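CEL61B (Hypocrea jecorina, PDB 2VTC) oxidatively cleaves the glycosidic bonds of cellulose and related polysaccharides, as a secreted copper-dependent lytic polysaccharide monooxygenase of family AA9. Local coordinates at residues 41-44 with 50-53; 54-59 with 125-130; 138-143 with 148-153; 179-184 with 219-224. All blocks are in the same frame, centred on the assembly; numbering follows the deposited sequence.

Interaction 1. Residues 41-44 with 50-53; sequences YYQK and FPNV
The backbones of Lys44 and Phe50 come within 5.5 Å at their CA atoms, where the chain, having left helix 38-47, passes back beside its turn 41-44 as the loop 50-53. No hydrogen bond ties the two segments, and side chains do the work. CG of Phe50 sits between its own backbone N and carbonyl carbon (chi1 66°), which carries the ring to the flank of Lys44. The lysine lies along that side through its methylenes: CB is 3.9 Å from Phe50 CD2, and CD is 3.9 Å from Phe50 CE2, while the chain beyond leads away with the amino group. Gln43 deals with the next part of the loop. Its CB lies 4.1 Å from Phe50 CB, and its side chain crosses that of Pro51 at about a right angle, NE2 being 3.5 Å from Pro51 CD. The polar amide thus rests against an apolar ring by simple van der Waals contact. This surface patch joins helix 38-47 to the loop that follows it. Tyr40, on the same helix, also touches Phe50, Pro51 and Val53, and Tyr41 packs on Tyr57 and Leu61 farther along the loop toward helix 75-78.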
# COMPACT_ATOMS: atom_id res chain seq x y z
N TYR A 41 -8.79 -11.35 -12.42
CA TYR A 41 -9.93 -10.51 -12.78
C TYR A 41 -10.63 -11.09 -14.00
O TYR A 41 -11.85 -11.11 -14.08
CB TYR A 41 -9.53 -9.05 -13.03
CG TYR A 41 -10.63 -8.26 -13.71
CD1 TYR A 41 -11.61 -7.63 -12.96
CD2 TYR A 41 -10.72 -8.19 -15.11
CE1 TYR A 41 -12.64 -6.94 -13.56
CE2 TYR A 41 -11.76 -7.49 -15.73
CZ TYR A 41 -12.71 -6.88 -14.95
OH TYR A 41 -13.75 -6.17 -15.53
N TYR A 42 -9.83 -11.56 -14.96
CA TYR A 42 -10.36 -12.09 -16.21
C TYR A 42 -10.94 -13.49 -16.02
O TYR A 42 -11.98 -13.81 -16.60
CB TYR A 42 -9.32 -11.98 -17.35
CG TYR A 42 -9.13 -10.54 -17.80
CD1 TYR A 42 -10.12 -9.89 -18.53
CD2 TYR A 42 -7.97 -9.83 -17.46
CE1 TYR A 42 -9.97 -8.55 -18.93
CE2 TYR A 42 -7.81 -8.49 -17.87
CZ TYR A 42 -8.81 -7.86 -18.59
OH TYR A 42 -8.67 -6.54 -19.01
N GLN A 43 -10.30 -14.30 -15.17
CA GLN A 43 -10.88 -15.56 -14.70
C GLN A 43 -12.30 -15.32 -14.20
O GLN A 43 -13.24 -16.03 -14.60
CB GLN A 43 -10.06 -16.18 -13.57
CG GLN A 43 -8.91 -17.10 -13.99
CD GLN A 43 -8.58 -18.13 -12.92
OE1 GLN A 43 -9.46 -18.87 -12.46
NE2 GLN A 43 -7.31 -18.19 -12.53
N LYS A 44 -12.47 -14.33 -13.33
CA LYS A 44 -13.77 -14.04 -12.74
C LYS A 44 -14.80 -13.60 -13.79
O LYS A 44 -15.96 -14.01 -13.73
CB LYS A 44 -13.66 -13.00 -11.61
CG LYS A 44 -14.97 -12.80 -10.86
CD LYS A 44 -14.86 -11.81 -9.73
CE LYS A 44 -16.11 -11.83 -8.85
NZ LYS A 44 -17.23 -11.10 -9.48
N PHE A 50 -12.36 -17.26 -9.05
CA PHE A 50 -10.89 -17.18 -9.21
C PHE A 50 -10.23 -17.68 -7.93
O PHE A 50 -10.92 -17.82 -6.92
CB PHE A 50 -10.44 -15.75 -9.56
CG PHE A 50 -10.67 -14.75 -8.46
CD1 PHE A 50 -9.64 -14.43 -7.58
CD2 PHE A 50 -11.90 -14.12 -8.32
CE1 PHE A 50 -9.84 -13.49 -6.56
CE2 PHE A 50 -12.12 -13.18 -7.30
CZ PHE A 50 -11.08 -12.87 -6.42
N PRO A 51 -8.90 -17.98 -7.96
CA PRO A 51 -8.19 -18.53 -6.79
C PRO A 51 -8.32 -17.67 -5.54
O PRO A 51 -8.35 -16.44 -5.63
CB PRO A 51 -6.73 -18.57 -7.26
CG PRO A 51 -6.84 -18.76 -8.71
CD PRO A 51 -7.98 -17.87 -9.11
N ASN A 52 -8.43 -18.34 -4.40
CA ASN A 52 -8.57 -17.63 -3.11
C ASN A 52 -7.21 -17.18 -2.62
O ASN A 52 -6.35 -18.01 -2.33
CB ASN A 52 -9.28 -18.53 -2.08
CG ASN A 52 -10.68 -18.90 -2.52
OD1 ASN A 52 -11.44 -18.05 -3.02
ND2 ASN A 52 -11.04 -20.18 -2.36
N VAL A 53 -7.02 -15.86 -2.53
CA VAL A 53 -5.72 -15.29 -2.14
C VAL A 53 -5.85 -14.19 -1.09
O VAL A 53 -6.95 -13.69 -0.85
CB VAL A 53 -4.93 -14.74 -3.38
CG1 VAL A 53 -4.59 -15.88 -4.35
CG2 VAL A 53 -5.71 -13.60 -4.07

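Interaction 2. Residues 54-59 with 125-130; sequences AGWYAE and TTVNKN
Lys129 meets the indole of Trp56 at its edge, and its aliphatic chain illustrates how one side chain can serve two chemistries along its length. The contact starts at CB, which lies close to the indole plane and 3.6 Å from both CZ3 and CH2 of Trp56. From there CG takes the place between backbone N and carbonyl carbon (chi1 72°), and the chain runs on fully extended past the same rim, with Lys129 CD 3.9 Å from Trp56 CZ3. The tip then departs from the ring: NZ donates to the carbonyl O of Ala82, a residue that the Trp56 side chain also touches. Val127 adds a second apolar contact beside the lysine; its CG1 lies 4.1 Å from Trp56 CH2, and the two side chains cross at about a right angle. At the other end of the indole, NE1 is satisfied by Asn200 OD1, so the buried ring is held by a polar bond at its pyrrole side and by hydrocarbon at its benzo rim. Shortening Trp56 to an alanine is likely to open a gap beside Val127 and the lysine methylenes and to leave Asn200 without its indole partner. The backbone of Trp56 is also hydrogen-bonded to Cys198, and its ring touches Cys78, the two halves of a disulfide. The arrangement is loop-to-loop packing round a buried tryptophan, outside the beta-sandwich core of the AA9 fold, here binding the loop before helix 75-78 to the one before strand 133-143.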
# COMPACT_ATOMS: atom_id res chain seq x y z
N ALA A 54 -4.72 -13.86 -0.45
CA ALA A 54 -4.66 -12.81 0.58
C ALA A 54 -4.67 -11.38 0.01
O ALA A 54 -5.03 -10.43 0.71
CB ALA A 54 -3.43 -13.01 1.43
N GLY A 55 -4.25 -11.23 -1.25
CA GLY A 55 -4.28 -9.90 -1.88
C GLY A 55 -5.70 -9.53 -2.26
O GLY A 55 -6.48 -10.40 -2.68
N TRP A 56 -6.05 -8.25 -2.12
CA TRP A 56 -7.40 -7.79 -2.45
C TRP A 56 -7.69 -7.83 -3.95
O TRP A 56 -6.83 -7.51 -4.78
CB TRP A 56 -7.65 -6.39 -1.88
CG TRP A 56 -7.89 -6.37 -0.38
CD1 TRP A 56 -7.23 -7.08 0.57
CD2 TRP A 56 -8.86 -5.56 0.32
NE1 TRP A 56 -7.73 -6.78 1.84
CE2 TRP A 56 -8.74 -5.86 1.70
CE3 TRP A 56 -9.85 -4.64 -0.10
CZ2 TRP A 56 -9.55 -5.27 2.68
CZ3 TRP A 56 -10.67 -4.04 0.89
CH2 TRP A 56 -10.50 -4.36 2.26
N TYR A 57 -8.91 -8.23 -4.29
CA TYR A 57 -9.42 -8.02 -5.64
C TYR A 57 -9.53 -6.52 -5.97
O TYR A 57 -9.96 -5.70 -5.13
CB TYR A 57 -10.79 -8.73 -5.74
CG TYR A 57 -11.59 -8.50 -6.99
CD1 TYR A 57 -11.53 -9.43 -8.05
CD2 TYR A 57 -12.45 -7.40 -7.12
CE1 TYR A 57 -12.29 -9.24 -9.20
CE2 TYR A 57 -13.23 -7.22 -8.26
CZ TYR A 57 -13.12 -8.13 -9.30
OH TYR A 57 -13.86 -7.94 -10.43
N ALA A 58 -9.14 -6.13 -7.18
CA ALA A 58 -9.29 -4.76 -7.64
C ALA A 58 -9.49 -4.71 -9.16
O ALA A 58 -9.11 -5.64 -9.86
CB ALA A 58 -8.08 -3.90 -7.20
N GLU A 59 -10.09 -3.64 -9.66
CA GLU A 59 -10.53 -3.63 -11.06
C GLU A 59 -9.87 -2.57 -11.94
O GLU A 59 -10.50 -2.12 -12.90
CB GLU A 59 -12.06 -3.47 -11.13
CG GLU A 59 -12.84 -4.60 -10.45
CD GLU A 59 -14.33 -4.58 -10.73
OE1 GLU A 59 -14.90 -3.52 -11.04
OE2 GLU A 59 -14.94 -5.65 -10.60
N THR A 125 -11.60 -11.07 5.69
CA THR A 125 -12.18 -11.57 4.44
C THR A 125 -13.60 -11.03 4.16
O THR A 125 -14.09 -11.09 3.02
CB THR A 125 -12.18 -13.12 4.40
OG1 THR A 125 -13.14 -13.60 5.35
CG2 THR A 125 -10.80 -13.68 4.75
N THR A 126 -14.26 -10.52 5.21
CA THR A 126 -15.63 -10.03 5.08
C THR A 126 -15.80 -8.62 5.63
O THR A 126 -16.91 -8.16 5.83
CB THR A 126 -16.62 -11.00 5.78
OG1 THR A 126 -16.18 -11.20 7.12
CG2 THR A 126 -16.68 -12.34 5.07
N VAL A 127 -14.69 -7.91 5.85
CA VAL A 127 -14.72 -6.58 6.45
C VAL A 127 -15.36 -5.55 5.49
O VAL A 127 -15.31 -5.72 4.25
CB VAL A 127 -13.27 -6.15 6.86
CG1 VAL A 127 -12.46 -5.71 5.64
CG2 VAL A 127 -13.25 -5.10 7.93
N ASN A 128 -15.97 -4.52 6.07
CA ASN A 128 -16.41 -3.34 5.33
C ASN A 128 -15.19 -2.41 5.23
O ASN A 128 -14.78 -1.81 6.23
CB ASN A 128 -17.56 -2.66 6.08
CG ASN A 128 -18.12 -1.43 5.37
OD1 ASN A 128 -19.21 -0.94 5.75
ND2 ASN A 128 -17.41 -0.91 4.36
N LYS A 129 -14.59 -2.32 4.03
CA LYS A 129 -13.36 -1.53 3.86
C LYS A 129 -13.50 -0.07 4.30
O LYS A 129 -12.53 0.56 4.75
CB LYS A 129 -12.86 -1.61 2.41
CG LYS A 129 -13.69 -0.84 1.38
CD LYS A 129 -13.15 -1.15 -0.03
CE LYS A 129 -13.89 -0.33 -1.05
NZ LYS A 129 -13.37 -0.63 -2.42
N ASN A 130 -14.71 0.48 4.18
CA ASN A 130 -14.93 1.89 4.47
C ASN A 130 -14.86 2.22 5.98
O ASN A 130 -14.74 3.39 6.36
CB ASN A 130 -16.26 2.33 3.85
CG ASN A 130 -16.29 2.11 2.34
OD1 ASN A 130 -17.22 1.49 1.79
ND2 ASN A 130 -15.26 2.60 1.66

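Interaction 3. Residues 138-143 with 148-153; sequences QEAGIN and VWAQQD
One face of the Trp149 indole is covered by Ile142, whose CB stands 3.6 Å from the centroid of the six-membered ring and only 5° off its normal, a CH-pi contact. With CG1 anti to the backbone N (chi1 -167°), the isoleucine chain runs on across the fused system, bringing CD1 to 3.6 Å from Trp149 NE1. Gly141 approaches obliquely, its carbonyl C 3.5 Å from Trp149 CE3, and Tyr239 meets the indole in an edge-to-face ring pair. Ile142 and Trp149 are an antiparallel non-hydrogen-bonded pair in the hairpin of strands 133-143 and 148-149, their side chains sharing one side of the sheet. A phenylalanine in place of Trp149 would probably leave Ile142 CD1 without the pyrrole part of the ring it lies over, opening a gap there. Trp149 is also the N-cap residue of helix 150-156, so strand passes directly into helix. The Ala150 N-H at the start of the helix donates to Gly141 O at 2.8 Å, and Asn143 N bonds almost straight to Val148 O at 3.0 Å. Beside them Ala140 and Ala150 touch through their methyls, CB to CB 3.7 Å.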
# COMPACT_ATOMS: atom_id res chain seq x y z
N GLN A 138 5.33 2.59 8.07
CA GLN A 138 6.53 2.76 7.24
C GLN A 138 6.39 3.98 6.33
O GLN A 138 5.32 4.23 5.77
CB GLN A 138 6.79 1.49 6.42
CG GLN A 138 7.99 1.51 5.43
CD GLN A 138 7.64 2.17 4.10
OE1 GLN A 138 6.53 2.02 3.56
NE2 GLN A 138 8.61 2.91 3.54
N GLU A 139 7.45 4.77 6.22
CA GLU A 139 7.49 5.84 5.22
C GLU A 139 8.93 6.11 4.77
O GLU A 139 9.88 6.01 5.57
CB GLU A 139 6.86 7.15 5.75
CG GLU A 139 7.54 7.76 6.98
CD GLU A 139 6.95 9.06 7.44
OE1 GLU A 139 5.96 9.55 6.83
OE2 GLU A 139 7.49 9.63 8.43
N ALA A 140 9.08 6.41 3.49
CA ALA A 140 10.41 6.73 2.94
C ALA A 140 10.23 7.74 1.83
O ALA A 140 9.33 7.60 0.98
CB ALA A 140 11.11 5.47 2.44
N GLY A 141 11.08 8.76 1.81
CA GLY A 141 10.95 9.85 0.85
C GLY A 141 12.19 10.00 -0.03
O GLY A 141 12.58 9.04 -0.70
N ILE A 142 12.78 11.20 -0.01
CA ILE A 142 14.00 11.51 -0.80
C ILE A 142 15.20 11.60 0.14
O ILE A 142 15.08 12.11 1.26
CB ILE A 142 13.81 12.83 -1.59
CG1 ILE A 142 14.91 13.00 -2.66
CG2 ILE A 142 13.73 14.05 -0.67
CD1 ILE A 142 14.69 14.17 -3.60
N ASN A 143 16.34 11.06 -0.29
CA ASN A 143 17.61 11.25 0.39
C ASN A 143 18.12 12.63 -0.04
O ASN A 143 18.35 12.84 -1.23
CB ASN A 143 18.56 10.11 -0.01
CG ASN A 143 19.94 10.25 0.61
OD1 ASN A 143 20.48 11.34 0.67
ND2 ASN A 143 20.51 9.14 1.07
N VAL A 148 17.89 11.12 -4.45
CA VAL A 148 17.30 9.87 -4.93
C VAL A 148 16.10 9.47 -4.07
O VAL A 148 16.20 9.41 -2.84
CB VAL A 148 18.31 8.71 -4.98
CG1 VAL A 148 17.66 7.42 -5.44
CG2 VAL A 148 19.42 9.03 -5.96
N TRP A 149 14.99 9.21 -4.74
CA TRP A 149 13.72 8.82 -4.07
C TRP A 149 13.62 7.34 -3.73
O TRP A 149 14.23 6.47 -4.37
CB TRP A 149 12.54 9.18 -4.98
CG TRP A 149 12.27 10.61 -5.08
CD1 TRP A 149 12.71 11.48 -6.06
CD2 TRP A 149 11.47 11.39 -4.19
NE1 TRP A 149 12.23 12.75 -5.82
CE2 TRP A 149 11.47 12.73 -4.68
CE3 TRP A 149 10.76 11.10 -3.01
CZ2 TRP A 149 10.80 13.77 -4.02
CZ3 TRP A 149 10.08 12.14 -2.37
CH2 TRP A 149 10.07 13.44 -2.88
N ALA A 150 12.81 7.05 -2.72
CA ALA A 150 12.48 5.66 -2.36
C ALA A 150 12.06 4.82 -3.58
O ALA A 150 12.44 3.66 -3.68
CB ALA A 150 11.38 5.63 -1.28
N GLN A 151 11.30 5.41 -4.50
CA GLN A 151 10.85 4.63 -5.68
C GLN A 151 11.99 4.22 -6.63
O GLN A 151 11.94 3.15 -7.24
CB GLN A 151 9.71 5.34 -6.40
CG GLN A 151 8.34 5.08 -5.69
CD GLN A 151 7.20 5.83 -6.31
OE1 GLN A 151 6.89 5.64 -7.49
NE2 GLN A 151 6.55 6.69 -5.53
N GLN A 152 13.03 5.05 -6.71
CA GLN A 152 14.25 4.63 -7.42
C GLN A 152 14.93 3.45 -6.71
O GLN A 152 15.37 2.49 -7.35
CB GLN A 152 15.21 5.83 -7.62
CG GLN A 152 16.51 5.50 -8.37
CD GLN A 152 16.30 4.90 -9.75
OE1 GLN A 152 16.65 3.75 -10.00
NE2 GLN A 152 15.72 5.67 -10.66
N ASP A 153 14.96 3.49 -5.37
CA ASP A 153 15.47 2.37 -4.59
C ASP A 153 14.67 1.09 -4.84
O ASP A 153 15.25 0.02 -4.95
CB ASP A 153 15.56 2.71 -3.10
CG ASP A 153 16.59 3.79 -2.82
OD1 ASP A 153 17.53 3.94 -3.64
OD2 ASP A 153 16.47 4.49 -1.79

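Interaction 4. Residues 179-184 with 219-224; sequences ELLAAH and QLYKPT
Tyr221 and Glu179 point at each other from opposite directions and meet at their polar ends. The glutamate leaves strand 172-182 with CG anti to the backbone N (chi1 -176°) and extends beyond it, and the two long side chains together span backbones whose closest CA atoms, Leu181 CA and Tyr221 CA, are still 11.1 Å apart. The phenol donates from OH to Glu179 OE1 at 2.6 Å, approaching on the syn side but 33° out of the carboxylate plane. The two flat groups are turned 48° against each other, and OE1 lies near the plane of the ring, at its edge; Glu179 OE2 stays 3.7 Å from Tyr221 CE2. Leucines lie over the two sides of the ring: Leu181 CD2 sits over one face, offset toward the rim and 4.3 Å from Tyr221 CZ, and Leu220 CB covers the opposite face 3.7 Å above its centre.

Both polar ends have second partners. OE1 also takes a salt bridge from Arg177, which would probably help keep the carboxylate charged in this buried setting, and Tyr221 OH is hydrogen-bonded to Tyr116 OH. The result is a buried polar network fastening the long C-terminal loop onto the AA9 beta-sandwich. It lies behind the metal site rather than in it: the Leu181 side chain is about 11 Å from the bound nickel ion, and that of Glu179 about 6 Å from that of the copper ligand Tyr195. The strand leads on to His184, which stacks on the copper ligand His108 and probably binds dioxygen.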
# COMPACT_ATOMS: atom_id res chain seq x y z
N GLU A 179 1.73 1.48 -0.39
CA GLU A 179 1.37 2.49 -1.39
C GLU A 179 2.55 3.26 -1.96
O GLU A 179 3.36 3.78 -1.21
CB GLU A 179 0.39 3.47 -0.78
CG GLU A 179 -0.15 4.55 -1.74
CD GLU A 179 -1.14 5.45 -1.03
OE1 GLU A 179 -0.94 5.74 0.18
OE2 GLU A 179 -2.15 5.87 -1.68
N LEU A 180 2.61 3.35 -3.28
CA LEU A 180 3.61 4.17 -3.97
C LEU A 180 2.93 5.44 -4.42
O LEU A 180 1.84 5.40 -5.02
CB LEU A 180 4.19 3.44 -5.19
CG LEU A 180 4.63 1.98 -4.99
CD1 LEU A 180 5.17 1.36 -6.28
CD2 LEU A 180 5.61 1.81 -3.89
N LEU A 181 3.54 6.59 -4.12
CA LEU A 181 2.98 7.85 -4.59
C LEU A 181 3.92 8.40 -5.66
O LEU A 181 4.89 9.11 -5.34
CB LEU A 181 2.84 8.87 -3.46
CG LEU A 181 1.77 8.53 -2.39
CD1 LEU A 181 2.38 7.57 -1.37
CD2 LEU A 181 1.30 9.79 -1.73
N ALA A 182 3.65 8.05 -6.92
CA ALA A 182 4.54 8.44 -8.05
C ALA A 182 4.33 9.92 -8.36
O ALA A 182 3.21 10.40 -8.66
CB ALA A 182 4.29 7.54 -9.29
N ALA A 183 5.45 10.66 -8.28
CA ALA A 183 5.40 12.11 -8.20
C ALA A 183 5.92 12.86 -9.44
O ALA A 183 6.03 14.07 -9.39
CB ALA A 183 6.16 12.59 -6.93
N HIS A 184 6.22 12.14 -10.52
CA HIS A 184 6.70 12.80 -11.77
C HIS A 184 5.79 13.93 -12.26
O HIS A 184 6.28 14.90 -12.89
CB HIS A 184 6.97 11.79 -12.88
CG HIS A 184 5.89 10.77 -13.04
ND1 HIS A 184 4.95 10.83 -14.05
CD2 HIS A 184 5.60 9.66 -12.32
CE1 HIS A 184 4.13 9.80 -13.94
NE2 HIS A 184 4.49 9.08 -12.89
N GLN A 219 -9.30 10.34 4.61
CA GLN A 219 -8.74 11.49 5.32
C GLN A 219 -7.20 11.51 5.31
O GLN A 219 -6.59 12.37 5.94
CB GLN A 219 -9.28 11.55 6.76
CG GLN A 219 -10.76 11.92 6.87
CD GLN A 219 -11.31 11.81 8.30
OE1 GLN A 219 -10.58 11.91 9.29
NE2 GLN A 219 -12.62 11.60 8.41
N LEU A 220 -6.58 10.58 4.58
CA LEU A 220 -5.11 10.50 4.56
C LEU A 220 -4.47 11.70 3.88
O LEU A 220 -3.48 12.25 4.40
CB LEU A 220 -4.60 9.22 3.90
CG LEU A 220 -4.95 7.91 4.61
CD1 LEU A 220 -4.59 6.76 3.70
CD2 LEU A 220 -4.23 7.74 5.97
N TYR A 221 -5.03 12.09 2.74
CA TYR A 221 -4.40 13.08 1.84
C TYR A 221 -5.40 14.09 1.26
O TYR A 221 -6.56 13.75 1.01
CB TYR A 221 -3.79 12.38 0.63
CG TYR A 221 -2.97 11.16 0.92
CD1 TYR A 221 -1.83 11.25 1.71
CD2 TYR A 221 -3.33 9.90 0.39
CE1 TYR A 221 -1.07 10.13 1.99
CE2 TYR A 221 -2.56 8.77 0.64
CZ TYR A 221 -1.42 8.90 1.46
OH TYR A 221 -0.64 7.80 1.72
N LYS A 222 -4.91 15.32 1.05
CA LYS A 222 -5.65 16.37 0.34
C LYS A 222 -4.86 16.77 -0.93
O LYS A 222 -3.63 16.68 -0.94
CB LYS A 222 -5.90 17.59 1.24
CG LYS A 222 -6.78 17.28 2.45
CD LYS A 222 -7.28 18.55 3.11
CE LYS A 222 -7.95 18.23 4.46
NZ LYS A 222 -8.56 19.43 5.11
N PRO A 223 -5.56 17.19 -2.00
CA PRO A 223 -4.86 17.54 -3.26
C PRO A 223 -3.82 18.67 -3.16
O PRO A 223 -2.97 18.79 -4.04
CB PRO A 223 -6.00 17.94 -4.20
CG PRO A 223 -7.19 17.17 -3.65
CD PRO A 223 -7.02 17.31 -2.17
N THR A 224 -3.91 19.45 -2.08
CA THR A 224 -3.00 20.59 -1.85
C THR A 224 -1.94 20.37 -0.78
O THR A 224 -1.21 21.32 -0.42
CB THR A 224 -3.81 21.85 -1.47
OG1 THR A 224 -4.63 21.57 -0.32
CG2 THR A 224 -4.69 22.33 -2.66

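The four contacts grade from surface to interior. Interaction 1 is superficial, interactions 2 and 3 are partly buried, and interaction 4 is wholly buried. The first two are neighbours in one loop system and rely on apolar contact across their segments: Phe50 CZ packs 3.8 Å from Tyr57 CD1. Interactions 3 and 4 reach the same mixed sheet and add hydrogen bonds, between backbones in the hairpin and between side chains in the core. They are joined by Gln151 NE2, which probably bonds to Leu181 O at 2.9 Å. Interactions 1 and 3 lie on opposite sides of the chain's centre, their own centres about 33 Å apart.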